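P35 antigen (Borrelia burgdorferi, PDB 4ALY) serves as an outer surface lipoprotein of the Lyme disease spirochaete and is critical to ensure infection after a tick bite. Local coordinates at residues 108-113 with 134-139; 228-233 with 245-250; 129-134 with 173-178; 182-187 with 269-274. One frame throughout, in Å; residues are numbered along the deposited sequence.

Contact 1 of 4, residues 108-113 with 134-139; sequences EIFSKI and MLYTSL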
loop_
_atom_site.group_PDB
_atom_site.type_symbol
_atom_site.label_atom_id
_atom_site.label_comp_id
_atom_site.label_asym_id
_atom_site.label_seq_id
_atom_site.Cartn_x
_atom_site.Cartn_y
_atom_site.Cartn_z
ATOM N N GLU A 108 3.237 -15.081 -13.459
ATOM C CA GLU A 108 3.186 -14.035 -14.502
ATOM C C GLU A 108 3.484 -12.648 -14.062
ATOM O O GLU A 108 3.587 -11.735 -14.928
ATOM C CB GLU A 108 1.810 -13.898 -15.128
ATOM C CG GLU A 108 1.065 -15.178 -15.393
ATOM C CD GLU A 108 1.677 -15.992 -16.477
ATOM O OE1 GLU A 108 2.757 -15.594 -17.015
ATOM O OE2 GLU A 108 1.067 -17.033 -16.791
ATOM N N ILE A 109 3.540 -12.422 -12.749
ATOM C CA ILE A 109 3.826 -11.082 -12.256
ATOM C C ILE A 109 5.082 -11.151 -11.430
ATOM O O ILE A 109 6.149 -10.704 -11.883
ATOM C CB ILE A 109 2.626 -10.510 -11.463
ATOM C CG1 ILE A 109 1.323 -10.800 -12.195
ATOM C CG2 ILE A 109 2.788 -9.001 -11.164
ATOM C CD1 ILE A 109 0.056 -10.329 -11.489
ATOM N N PHE A 110 5.019 -11.727 -10.218
ATOM C CA PHE A 110 6.112 -11.451 -9.277
ATOM C C PHE A 110 7.419 -11.995 -9.840
ATOM O O PHE A 110 8.520 -11.444 -9.675
ATOM C CB PHE A 110 5.833 -12.018 -7.900
ATOM C CG PHE A 110 4.635 -11.427 -7.203
ATOM C CD1 PHE A 110 4.193 -10.141 -7.471
ATOM C CD2 PHE A 110 3.989 -12.152 -6.200
ATOM C CE1 PHE A 110 3.116 -9.586 -6.781
ATOM C CE2 PHE A 110 2.930 -11.597 -5.460
ATOM C CZ PHE A 110 2.482 -10.314 -5.753
ATOM N N SER A 111 7.311 -13.070 -10.585
ATOM C CA SER A 111 8.584 -13.600 -11.118
ATOM C C SER A 111 9.023 -12.902 -12.433
ATOM O O SER A 111 9.985 -13.335 -12.996
ATOM C CB SER A 111 8.565 -15.124 -11.263
ATOM O OG SER A 111 7.742 -15.472 -12.346
ATOM N N LYS A 112 8.318 -11.867 -12.880
ATOM C CA LYS A 112 8.695 -11.077 -14.077
ATOM C C LYS A 112 9.010 -9.611 -13.789
ATOM O O LYS A 112 9.445 -8.908 -14.699
ATOM C CB LYS A 112 7.587 -10.996 -15.125
ATOM C CG LYS A 112 6.809 -12.274 -15.427
ATOM C CD LYS A 112 7.650 -13.190 -16.282
ATOM C CE LYS A 112 6.753 -14.129 -17.081
ATOM N NZ LYS A 112 7.801 -15.102 -17.504
ATOM N N ILE A 113 8.786 -9.129 -12.574
ATOM C CA ILE A 113 8.975 -7.726 -12.307
ATOM C C ILE A 113 10.050 -7.574 -11.221
ATOM O O ILE A 113 10.318 -8.532 -10.520
ATOM C CB ILE A 113 7.652 -7.074 -11.818
ATOM C CG1 ILE A 113 7.197 -7.771 -10.504
ATOM C CG2 ILE A 113 6.590 -7.095 -12.934
ATOM C CD1 ILE A 113 6.219 -6.981 -9.677
ATOM N N MET A 134 3.331 -6.737 2.749
ATOM C CA MET A 134 2.809 -5.334 2.833
ATOM C C MET A 134 1.863 -5.120 1.657
ATOM O O MET A 134 0.815 -4.553 1.791
ATOM C CB MET A 134 3.951 -4.331 2.816
ATOM C CG MET A 134 4.259 -3.673 4.154
ATOM S SD MET A 134 5.969 -3.137 4.197
ATOM C CE MET A 134 6.315 -3.000 5.961
ATOM N N LEU A 135 2.197 -5.638 0.491
ATOM C CA LEU A 135 1.277 -5.500 -0.594
ATOM C C LEU A 135 -0.094 -6.193 -0.264
ATOM O O LEU A 135 -1.161 -5.653 -0.587
ATOM C CB LEU A 135 1.890 -6.120 -1.831
ATOM C CG LEU A 135 1.008 -6.146 -3.067
ATOM C CD1 LEU A 135 0.588 -4.718 -3.501
ATOM C CD2 LEU A 135 1.827 -6.883 -4.161
ATOM N N TYR A 136 -0.057 -7.385 0.361
ATOM C CA TYR A 136 -1.291 -8.144 0.619
ATOM C C TYR A 136 -2.118 -7.407 1.681
ATOM O O TYR A 136 -3.335 -7.283 1.557
ATOM C CB TYR A 136 -0.973 -9.572 1.108
ATOM C CG TYR A 136 -0.121 -10.449 0.207
ATOM C CD1 TYR A 136 -0.192 -10.360 -1.190
ATOM C CD2 TYR A 136 0.765 -11.374 0.751
ATOM C CE1 TYR A 136 0.559 -11.190 -2.013
ATOM C CE2 TYR A 136 1.563 -12.172 -0.052
ATOM C CZ TYR A 136 1.425 -12.094 -1.455
ATOM O OH TYR A 136 2.193 -12.918 -2.284
ATOM N N THR A 137 -1.446 -6.924 2.721
ATOM C CA THR A 137 -2.041 -6.101 3.728
ATOM C C THR A 137 -2.683 -4.841 3.126
ATOM O O THR A 137 -3.723 -4.391 3.644
ATOM C CB THR A 137 -0.979 -5.728 4.768
ATOM O OG1 THR A 137 -0.479 -6.939 5.334
ATOM C CG2 THR A 137 -1.525 -4.907 5.882
ATOM N N SER A 138 -2.148 -4.342 1.999
ATOM C CA SER A 138 -2.640 -3.085 1.437
ATOM C C SER A 138 -4.001 -3.304 0.859
ATOM O O SER A 138 -4.742 -2.361 0.537
ATOM C CB SER A 138 -1.654 -2.507 0.401
ATOM O OG SER A 138 -1.813 -3.080 -0.889
ATOM N N LEU A 139 -4.318 -4.571 0.673
ATOM C CA LEU A 139 -5.635 -4.953 0.161
ATOM C C LEU A 139 -6.357 -5.663 1.346
ATOM O O LEU A 139 -7.149 -6.611 1.134
ATOM C CB LEU A 139 -5.451 -5.888 -1.087
ATOM C CG LEU A 139 -5.019 -5.243 -2.415
ATOM C CD1 LEU A 139 -4.332 -6.136 -3.504
ATOM C CD2 LEU A 139 -6.214 -4.482 -2.968
#

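Contact 2 of 4, residues 228-233 with 245-250; sequences IDEYNT and NDTLRS. With SO4 (sulfate ion), chain C.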
loop_
_atom_site.group_PDB
_atom_site.type_symbol
_atom_site.label_atom_id
_atom_site.label_comp_id
_atom_site.label_asym_id
_atom_site.label_seq_id
_atom_site.Cartn_x
_atom_site.Cartn_y
_atom_site.Cartn_z
ATOM N N ILE A 228 -11.981 -5.226 -10.740
ATOM C CA ILE A 228 -12.477 -6.590 -10.652
ATOM C C ILE A 228 -13.912 -6.631 -11.224
ATOM O O ILE A 228 -14.227 -7.512 -12.048
ATOM C CB ILE A 228 -12.445 -7.067 -9.162
ATOM C CG1 ILE A 228 -10.988 -7.282 -8.653
ATOM C CG2 ILE A 228 -13.345 -8.297 -8.897
ATOM C CD1 ILE A 228 -10.900 -7.829 -7.205
ATOM N N ASP A 229 -14.772 -5.686 -10.821
ATOM C CA ASP A 229 -16.168 -5.643 -11.340
ATOM C C ASP A 229 -16.183 -5.351 -12.809
ATOM O O ASP A 229 -16.840 -6.064 -13.507
ATOM C CB ASP A 229 -17.084 -4.605 -10.626
ATOM C CG ASP A 229 -17.256 -4.894 -9.137
ATOM O OD1 ASP A 229 -17.317 -6.080 -8.721
ATOM O OD2 ASP A 229 -17.331 -3.931 -8.357
ATOM N N GLU A 230 -15.483 -4.309 -13.284
ATOM C CA GLU A 230 -15.458 -3.985 -14.713
ATOM C C GLU A 230 -14.977 -5.198 -15.498
ATOM O O GLU A 230 -15.601 -5.586 -16.469
ATOM C CB GLU A 230 -14.594 -2.747 -14.979
ATOM C CG GLU A 230 -15.019 -1.539 -14.123
ATOM C CD GLU A 230 -13.936 -0.464 -13.912
ATOM O OE1 GLU A 230 -12.865 -0.469 -14.568
ATOM O OE2 GLU A 230 -14.162 0.430 -13.067
ATOM N N TYR A 231 -13.923 -5.867 -15.029
ATOM C CA TYR A 231 -13.468 -7.073 -15.691
ATOM C C TYR A 231 -14.547 -8.175 -15.771
ATOM O O TYR A 231 -14.890 -8.644 -16.891
ATOM C CB TYR A 231 -12.179 -7.566 -15.055
ATOM C CG TYR A 231 -11.642 -8.841 -15.667
ATOM C CD1 TYR A 231 -12.025 -10.117 -15.160
ATOM C CD2 TYR A 231 -10.748 -8.789 -16.728
ATOM C CE1 TYR A 231 -11.523 -11.293 -15.702
ATOM C CE2 TYR A 231 -10.249 -9.942 -17.294
ATOM C CZ TYR A 231 -10.619 -11.181 -16.780
ATOM O OH TYR A 231 -10.085 -12.295 -17.365
ATOM N N ASN A 232 -15.138 -8.538 -14.621
ATOM C CA ASN A 232 -16.174 -9.619 -14.579
ATOM C C ASN A 232 -17.410 -9.225 -15.429
ATOM O O ASN A 232 -18.032 -10.067 -16.054
ATOM C CB ASN A 232 -16.569 -10.066 -13.112
ATOM C CG ASN A 232 -15.372 -10.540 -12.234
ATOM O OD1 ASN A 232 -15.353 -10.334 -11.018
ATOM N ND2 ASN A 232 -14.397 -11.157 -12.832
ATOM N N THR A 233 -17.697 -7.932 -15.508
ATOM C CA THR A 233 -18.883 -7.384 -16.216
ATOM C C THR A 233 -18.819 -7.221 -17.757
ATOM O O THR A 233 -19.835 -7.050 -18.424
ATOM C CB THR A 233 -19.240 -6.029 -15.552
ATOM O OG1 THR A 233 -20.203 -6.280 -14.516
ATOM C CG2 THR A 233 -19.759 -4.939 -16.550
ATOM N N ASN A 245 -5.510 -2.905 -20.589
ATOM C CA ASN A 245 -4.524 -1.878 -20.275
ATOM C C ASN A 245 -5.116 -0.451 -20.127
ATOM O O ASN A 245 -4.797 0.250 -19.170
ATOM C CB ASN A 245 -3.394 -1.868 -21.312
ATOM C CG ASN A 245 -2.364 -0.810 -21.002
ATOM O OD1 ASN A 245 -1.658 -0.913 -20.005
ATOM N ND2 ASN A 245 -2.302 0.246 -21.845
ATOM N N ASP A 246 -5.988 -0.024 -21.030
ATOM C CA ASP A 246 -6.595 1.303 -20.877
ATOM C C ASP A 246 -7.422 1.446 -19.651
ATOM O O ASP A 246 -7.447 2.524 -19.050
ATOM C CB ASP A 246 -7.464 1.697 -22.066
ATOM C CG ASP A 246 -6.655 1.813 -23.341
ATOM O OD1 ASP A 246 -5.433 2.168 -23.260
ATOM O OD2 ASP A 246 -7.243 1.498 -24.405
ATOM N N THR A 247 -8.125 0.400 -19.267
ATOM C CA THR A 247 -8.890 0.563 -18.056
ATOM C C THR A 247 -8.101 0.637 -16.768
ATOM O O THR A 247 -8.413 1.461 -15.920
ATOM C CB THR A 247 -10.193 -0.232 -18.013
ATOM O OG1 THR A 247 -10.352 -0.831 -16.726
ATOM C CG2 THR A 247 -10.277 -1.171 -19.099
ATOM N N LEU A 248 -7.021 -0.120 -16.664
ATOM C CA LEU A 248 -6.080 0.063 -15.559
ATOM C C LEU A 248 -5.502 1.503 -15.479
ATOM O O LEU A 248 -5.442 2.096 -14.384
ATOM C CB LEU A 248 -4.958 -0.992 -15.650
ATOM C CG LEU A 248 -3.907 -0.980 -14.472
ATOM C CD1 LEU A 248 -4.635 -1.089 -13.103
ATOM C CD2 LEU A 248 -2.747 -1.973 -14.610
ATOM N N ARG A 249 -5.051 2.031 -16.626
ATOM C CA ARG A 249 -4.541 3.407 -16.831
ATOM C C ARG A 249 -5.544 4.467 -16.391
ATOM O O ARG A 249 -5.182 5.444 -15.780
ATOM C CB ARG A 249 -4.328 3.614 -18.335
ATOM C CG ARG A 249 -3.218 4.548 -18.838
ATOM C CD ARG A 249 -2.799 5.632 -17.890
ATOM N NE ARG A 249 -1.502 5.478 -17.171
ATOM C CZ ARG A 249 -0.396 4.882 -17.604
ATOM N NH1 ARG A 249 -0.351 4.312 -18.779
ATOM N NH2 ARG A 249 0.676 4.861 -16.858
ATOM N N SER A 250 -6.821 4.282 -16.655
ATOM C CA SER A 250 -7.754 5.336 -16.296
ATOM C C SER A 250 -7.775 5.701 -14.796
ATOM O O SER A 250 -8.078 6.850 -14.420
ATOM C CB SER A 250 -9.162 5.027 -16.865
ATOM O OG SER A 250 -9.637 3.796 -16.399
HETATM S S SO4 C . 0.101 3.389 -21.435
HETATM O O1 SO4 C . 1.051 3.116 -20.350
HETATM O O2 SO4 C . 0.660 4.592 -22.026
HETATM O O3 SO4 C . -1.298 3.665 -21.024
HETATM O O4 SO4 C . 0.125 2.177 -22.318
#

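Contact 3 of 4, residues 129-134 with 173-178; sequences TEERRM and RGFSIQ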
loop_
_atom_site.group_PDB
_atom_site.type_symbol
_atom_site.label_atom_id
_atom_site.label_comp_id
_atom_site.label_asym_id
_atom_site.label_seq_id
_atom_site.Cartn_x
_atom_site.Cartn_y
_atom_site.Cartn_z
ATOM N N THR A 129 9.852 -11.288 0.578
ATOM C CA THR A 129 8.797 -11.776 1.472
ATOM C C THR A 129 8.033 -10.637 2.173
ATOM O O THR A 129 6.789 -10.507 2.001
ATOM C CB THR A 129 9.379 -12.740 2.537
ATOM O OG1 THR A 129 10.140 -13.756 1.879
ATOM C CG2 THR A 129 8.266 -13.372 3.358
ATOM N N GLU A 130 8.775 -9.813 2.928
ATOM C CA GLU A 130 8.181 -8.641 3.601
ATOM C C GLU A 130 7.340 -7.709 2.709
ATOM O O GLU A 130 6.185 -7.370 3.041
ATOM C CB GLU A 130 9.217 -7.821 4.302
ATOM C CG GLU A 130 9.021 -7.748 5.799
ATOM C CD GLU A 130 9.033 -6.295 6.288
ATOM O OE1 GLU A 130 9.242 -5.395 5.444
ATOM O OE2 GLU A 130 8.810 -6.032 7.500
ATOM N N GLU A 131 7.910 -7.305 1.586
ATOM C CA GLU A 131 7.268 -6.402 0.662
ATOM C C GLU A 131 6.024 -7.042 0.004
ATOM O O GLU A 131 4.949 -6.450 -0.137
ATOM C CB GLU A 131 8.277 -6.034 -0.404
ATOM C CG GLU A 131 9.311 -5.075 0.087
ATOM C CD GLU A 131 10.563 -5.763 0.579
ATOM O OE1 GLU A 131 10.607 -7.008 0.824
ATOM O OE2 GLU A 131 11.537 -5.011 0.734
ATOM N N ARG A 132 6.143 -8.285 -0.345
ATOM C CA ARG A 132 4.971 -8.983 -0.748
ATOM C C ARG A 132 3.815 -8.911 0.324
ATOM O O ARG A 132 2.671 -8.554 -0.001
ATOM C CB ARG A 132 5.358 -10.382 -1.064
ATOM C CG ARG A 132 5.449 -10.690 -2.511
ATOM C CD ARG A 132 5.513 -12.219 -2.628
ATOM N NE ARG A 132 6.911 -12.296 -2.855
ATOM C CZ ARG A 132 7.802 -13.067 -2.261
ATOM N NH1 ARG A 132 7.472 -14.021 -1.391
ATOM N NH2 ARG A 132 9.039 -12.893 -2.694
ATOM N N ARG A 133 4.121 -9.252 1.570
ATOM C CA ARG A 133 3.196 -9.195 2.715
ATOM C C ARG A 133 2.519 -7.799 2.837
ATOM O O ARG A 133 1.234 -7.682 2.915
ATOM C CB ARG A 133 3.914 -9.622 4.031
ATOM C CG ARG A 133 2.942 -10.032 5.186
ATOM C CD ARG A 133 2.305 -8.797 5.859
ATOM N NE ARG A 133 3.324 -7.845 6.268
ATOM C CZ ARG A 133 3.064 -6.571 6.493
ATOM N NH1 ARG A 133 1.840 -6.150 6.288
ATOM N NH2 ARG A 133 4.002 -5.717 6.880
ATOM N N MET A 134 3.331 -6.737 2.749
ATOM C CA MET A 134 2.809 -5.334 2.833
ATOM C C MET A 134 1.863 -5.120 1.657
ATOM O O MET A 134 0.815 -4.553 1.791
ATOM C CB MET A 134 3.951 -4.331 2.816
ATOM C CG MET A 134 4.259 -3.673 4.154
ATOM S SD MET A 134 5.969 -3.137 4.197
ATOM C CE MET A 134 6.315 -3.000 5.961
ATOM N N ARG A 173 1.930 2.343 -6.002
ATOM C CA ARG A 173 0.672 2.653 -5.368
ATOM C C ARG A 173 0.375 1.771 -4.112
ATOM O O ARG A 173 0.504 2.264 -2.997
ATOM C CB ARG A 173 -0.546 2.859 -6.344
ATOM C CG ARG A 173 -1.853 2.941 -5.578
ATOM C CD ARG A 173 -2.953 3.978 -5.867
ATOM N NE ARG A 173 -3.748 3.642 -7.021
ATOM C CZ ARG A 173 -5.059 3.857 -7.148
ATOM N NH1 ARG A 173 -5.794 4.385 -6.178
ATOM N NH2 ARG A 173 -5.638 3.518 -8.291
ATOM N N GLY A 174 -0.008 0.500 -4.266
ATOM C CA GLY A 174 -0.529 -0.274 -3.125
ATOM C C GLY A 174 0.520 -0.560 -2.078
ATOM O O GLY A 174 0.321 -0.232 -0.865
ATOM N N PHE A 175 1.665 -1.104 -2.520
ATOM C CA PHE A 175 2.765 -1.317 -1.572
ATOM C C PHE A 175 3.108 0.018 -0.878
ATOM O O PHE A 175 3.223 0.058 0.367
ATOM C CB PHE A 175 3.973 -1.964 -2.218
ATOM C CG PHE A 175 5.217 -1.861 -1.397
ATOM C CD1 PHE A 175 5.509 -2.818 -0.419
ATOM C CD2 PHE A 175 6.103 -0.818 -1.595
ATOM C CE1 PHE A 175 6.664 -2.710 0.330
ATOM C CE2 PHE A 175 7.254 -0.677 -0.829
ATOM C CZ PHE A 175 7.539 -1.625 0.139
ATOM N N SER A 176 3.213 1.124 -1.626
ATOM C CA SER A 176 3.876 2.319 -1.014
ATOM C C SER A 176 3.046 2.904 0.117
ATOM O O SER A 176 3.583 3.389 1.081
ATOM C CB SER A 176 4.146 3.376 -2.085
ATOM O OG SER A 176 5.158 2.918 -2.929
ATOM N N ILE A 177 1.719 2.875 -0.044
ATOM C CA ILE A 177 0.746 3.430 0.920
ATOM C C ILE A 177 0.752 2.631 2.248
ATOM O O ILE A 177 0.741 3.216 3.360
ATOM C CB ILE A 177 -0.660 3.337 0.344
ATOM C CG1 ILE A 177 -0.788 4.177 -0.955
ATOM C CG2 ILE A 177 -1.681 3.710 1.424
ATOM C CD1 ILE A 177 -2.092 3.928 -1.685
ATOM N N GLN A 178 0.729 1.294 2.113
ATOM C CA GLN A 178 0.831 0.388 3.233
ATOM C C GLN A 178 2.177 0.556 3.978
ATOM O O GLN A 178 2.161 0.812 5.179
ATOM C CB GLN A 178 0.597 -1.062 2.777
ATOM C CG GLN A 178 0.429 -2.003 3.923
ATOM C CD GLN A 178 -0.779 -1.630 4.796
ATOM O OE1 GLN A 178 -1.859 -1.254 4.293
ATOM N NE2 GLN A 178 -0.589 -1.719 6.122
#

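Contact 4 of 4, residues 182-187 with 269-274; sequences EEISAK and NTTTNI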
loop_
_atom_site.group_PDB
_atom_site.type_symbol
_atom_site.label_atom_id
_atom_site.label_comp_id
_atom_site.label_asym_id
_atom_site.label_seq_id
_atom_site.Cartn_x
_atom_site.Cartn_y
_atom_site.Cartn_z
ATOM N N GLU A 182 3.008 1.910 8.016
ATOM C CA GLU A 182 3.698 1.112 9.014
ATOM C C GLU A 182 5.007 1.773 9.467
ATOM O O GLU A 182 5.455 1.550 10.591
ATOM C CB GLU A 182 3.931 -0.332 8.520
ATOM C CG GLU A 182 2.633 -0.961 8.073
ATOM C CD GLU A 182 2.708 -2.440 7.753
ATOM O OE1 GLU A 182 3.835 -2.980 7.640
ATOM O OE2 GLU A 182 1.609 -3.042 7.594
ATOM N N GLU A 183 5.633 2.566 8.614
ATOM C CA GLU A 183 6.847 3.259 9.016
ATOM C C GLU A 183 6.438 4.325 10.035
ATOM O O GLU A 183 7.074 4.483 11.115
ATOM C CB GLU A 183 7.446 3.994 7.840
ATOM C CG GLU A 183 8.298 3.180 6.905
ATOM C CD GLU A 183 8.898 4.068 5.834
ATOM O OE1 GLU A 183 9.545 5.087 6.185
ATOM O OE2 GLU A 183 8.706 3.790 4.657
ATOM N N ILE A 184 5.379 5.043 9.677
ATOM C CA ILE A 184 4.820 6.094 10.510
ATOM C C ILE A 184 4.308 5.523 11.848
ATOM O O ILE A 184 4.548 6.135 12.847
ATOM C CB ILE A 184 3.760 6.933 9.747
ATOM C CG1 ILE A 184 4.447 7.981 8.884
ATOM C CG2 ILE A 184 2.696 7.553 10.671
ATOM C CD1 ILE A 184 3.604 8.373 7.698
ATOM N N SER A 185 3.653 4.358 11.883
ATOM C CA SER A 185 3.225 3.816 13.161
ATOM C C SER A 185 4.408 3.386 14.030
ATOM O O SER A 185 4.349 3.519 15.245
ATOM C CB SER A 185 2.239 2.671 12.994
ATOM O OG SER A 185 1.114 3.072 12.267
ATOM N N ALA A 186 5.470 2.874 13.404
ATOM C CA ALA A 186 6.672 2.452 14.120
ATOM C C ALA A 186 7.415 3.680 14.640
ATOM O O ALA A 186 7.864 3.676 15.791
ATOM C CB ALA A 186 7.587 1.581 13.236
ATOM N N LYS A 187 7.540 4.716 13.799
ATOM C CA LYS A 187 8.063 6.006 14.254
ATOM C C LYS A 187 7.392 6.519 15.530
ATOM O O LYS A 187 8.073 6.850 16.486
ATOM C CB LYS A 187 8.013 7.059 13.139
ATOM C CG LYS A 187 9.241 6.961 12.254
ATOM C CD LYS A 187 9.179 7.845 11.027
ATOM C CE LYS A 187 10.609 7.845 10.481
ATOM N NZ LYS A 187 10.751 8.175 9.039
ATOM N N ASN A 269 8.193 12.476 5.991
ATOM C CA ASN A 269 9.028 13.578 6.452
ATOM C C ASN A 269 8.380 14.353 7.594
ATOM O O ASN A 269 8.998 14.536 8.635
ATOM C CB ASN A 269 9.431 14.542 5.318
ATOM C CG ASN A 269 10.368 13.906 4.283
ATOM O OD1 ASN A 269 10.559 14.481 3.216
ATOM N ND2 ASN A 269 10.955 12.745 4.581
ATOM N N THR A 270 7.144 14.794 7.410
ATOM C CA THR A 270 6.420 15.473 8.488
ATOM C C THR A 270 6.468 14.729 9.854
ATOM O O THR A 270 6.626 15.344 10.930
ATOM C CB THR A 270 4.995 15.731 8.037
ATOM O OG1 THR A 270 5.075 16.615 6.928
ATOM C CG2 THR A 270 4.112 16.365 9.138
ATOM N N THR A 271 6.382 13.405 9.791
ATOM C CA THR A 271 6.340 12.602 10.970
ATOM C C THR A 271 7.687 12.645 11.649
ATOM O O THR A 271 7.761 12.744 12.880
ATOM C CB THR A 271 5.962 11.155 10.614
ATOM O OG1 THR A 271 4.681 11.161 9.968
ATOM C CG2 THR A 271 5.899 10.321 11.850
ATOM N N THR A 272 8.756 12.574 10.862
ATOM C CA THR A 272 10.089 12.619 11.443
ATOM C C THR A 272 10.302 13.985 12.063
ATOM O O THR A 272 10.900 14.058 13.153
ATOM C CB THR A 272 11.204 12.370 10.405
ATOM O OG1 THR A 272 10.851 11.221 9.616
ATOM C CG2 THR A 272 12.565 12.154 11.107
ATOM N N ASN A 273 9.831 15.035 11.354
ATOM C CA ASN A 273 10.041 16.443 11.746
ATOM C C ASN A 273 9.295 16.674 13.059
ATOM O O ASN A 273 9.900 17.043 14.057
ATOM C CB ASN A 273 9.486 17.456 10.718
ATOM C CG ASN A 273 10.203 17.444 9.359
ATOM O OD1 ASN A 273 11.338 17.002 9.201
ATOM N ND2 ASN A 273 9.513 17.976 8.363
ATOM N N ILE A 274 7.994 16.398 13.079
ATOM C CA ILE A 274 7.249 16.470 14.337
ATOM C C ILE A 274 7.877 15.657 15.475
ATOM O O ILE A 274 7.768 16.053 16.619
ATOM C CB ILE A 274 5.778 16.068 14.181
ATOM C CG1 ILE A 274 5.036 17.074 13.301
ATOM C CG2 ILE A 274 5.115 15.956 15.555
ATOM C CD1 ILE A 274 3.767 16.513 12.675
#

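Contact 1 of 4, residues 108-113 with 134-139
The ring of F110 reaches out from the end of helix 106-110 and meets two side chains from neighbouring positions on helix 129-137, L135 and Y136, which come at it from the opposite direction. The backbones stay well apart, with 11.6 Å between the CA atoms of F110 and L135, so long side chains do the bridging and just 111 Å² is buried. F110 takes the largest share. Its outer end, CZ, lies 3.8 Å from CD2 of L135, one methyl branch of the leucine, and that methyl approaches obliquely. Y136 OH comes to the edge of the phenylalanine, close to the ring plane, at 3.5 Å from F110 CE2. The CB of Y136 does not head for F110, but chi1 of -58° puts CG beside the backbone N, and the length of the ring then carries the phenol to its neighbour. This is contact between carbon and hydroxyl oxygen; the polar need of that buried hydroxyl is met by a hydrogen bond to E98. Nearby, S138 OG donates to the carbonyl L135 O at 2.7 Å. Around this link, F123 stacks edge-to-face with F110 and F103 does the same with Y136, while Y136 also touches I146 of helix 143-157 and S138 bonds W220 of helix 200-233.

Contact 2 of 4, residues 228-233 with 245-250
E230 stretches its carboxylate toward T247 and brings OE1 to 3.3 Å from T247 OG1, a weak hydrogen bond with the threonine as donor. It links helix 200-233 to helix 241-250 at the surface of an all-helical, BbCRASP-1-like fold. The two side chains run in opposite senses and meet only near their ends, and the interface is small, 51 Å². An extended chain beyond CG (chi2 158°) gives the glutamate its reach. Its other oxygen, OE2, forms a salt bridge with K251, probably the stronger hold on the carboxylate. L237, on the short helix 235-239 between the two partners in sequence, touches both E230 and T247. Within the second helix, S250 OG donates to T247 O at 2.7 Å. A sulfate, probably picked up from the crystallisation medium, sits at the side chains of N245 and R249; its approach to the arginine is too close to be trusted. The asparagine contact is sounder: N245 ND2 donates to sulfate O4 at 3.1 Å, with an N-H...O angle of 149°.

Contact 3 of 4, residues 129-134 with 173-178
With chi1 at 164°, F175 holds CG opposite its backbone N and swings its ring across to E131 and M134; Q178, one turn on, holds its own CG opposite the backbone N in the same way and lays it against the same helix. The result is a near-perpendicular helix crossing with a Met-aromatic contact in it: the axes of 129-134 and 173-178 pass 9.4 Å apart at 94°, close to the centre of this all-helical domain. M134 SD lies 5.0 Å from the centroid of the F175 ring, well off the ring normal, so the sulfur is neither squarely over the face nor at the edge. M134 CB packs on the same side chain, 3.9 Å from F175 CD1. E131 runs alongside the phenylalanine, pointing the same way, with its methylene CG 3.6 Å from F175 CE1 and its carboxylate plane turned 29° from the ring. The aliphatic part of the glutamate does the touching, with CB and CG both against F175 CE1. F115 meets F175 edge-to-face, adding a further aromatic group to the packing. The amide of Q178 is occupied elsewhere: OE1 accepts from K217 of helix 200-233, and NE2 donates to E182 one turn on in its own helix. Its methylene instead faces the backbone of the crossing helix, where Q178 CG lies 3.3 Å from M134 O.

Contact 4 of 4, residues 182-187 with 269-274
I184 and K187 face T271 and T272 without a single flat group among the four, so the contact has no ring face or edge and is built from branched and linear chains. I184 CG1 comes to 3.4 Å from the hydroxyl oxygen T271 OG1, a carbon-oxygen packing contact, with T271 CB a little farther behind. That hydroxyl is also hydrogen-bonded to L267 O one turn back in its own helix, so it can lie against carbon with its polar need met. The threonine methyl packs against both partners, with T271 CG2 4.0 Å from I184 CG1 and 4.1 Å from K187 CB. Helices 163-189 and 254-275 run side by side here, their local axes 10.2 Å apart and just 7° from parallel, as neighbours in a helical bundle although 81 residues separate the two segments. F210 of helix 200-233 touches I184 as well, and K187 rests on V268 and L275. At the more exposed side, the extended lysine chain (chi2 172°) carries its ammonium past T271 to the next residue. K187 NZ donates to T272 OG1 at 3.1 Å, and the same oxygen is hydrogen-bonded to V268 O in its own helix.

Contacts 1 and 3 lie close together, centres 8 Å apart, and both use helix 129-137, sharing M134; along the chain their segments alternate. Contact 3 passes the connection on to contact 4 through helix 163-189: their centres are 17 Å apart, and R133 forms a salt bridge with E182. Contact 2, between helices 200-233 and 241-250, sits at the surface, its centre about 34 Å from that of contact 4, on the opposite side of the chain's centre, and in sequence it is nested in the loop that contact 4 closes. Helix 163-189 thus links the short crossing helix at the core to helix 254-275, joining the middle of the chain to its C-terminal helix in one all-helical domain.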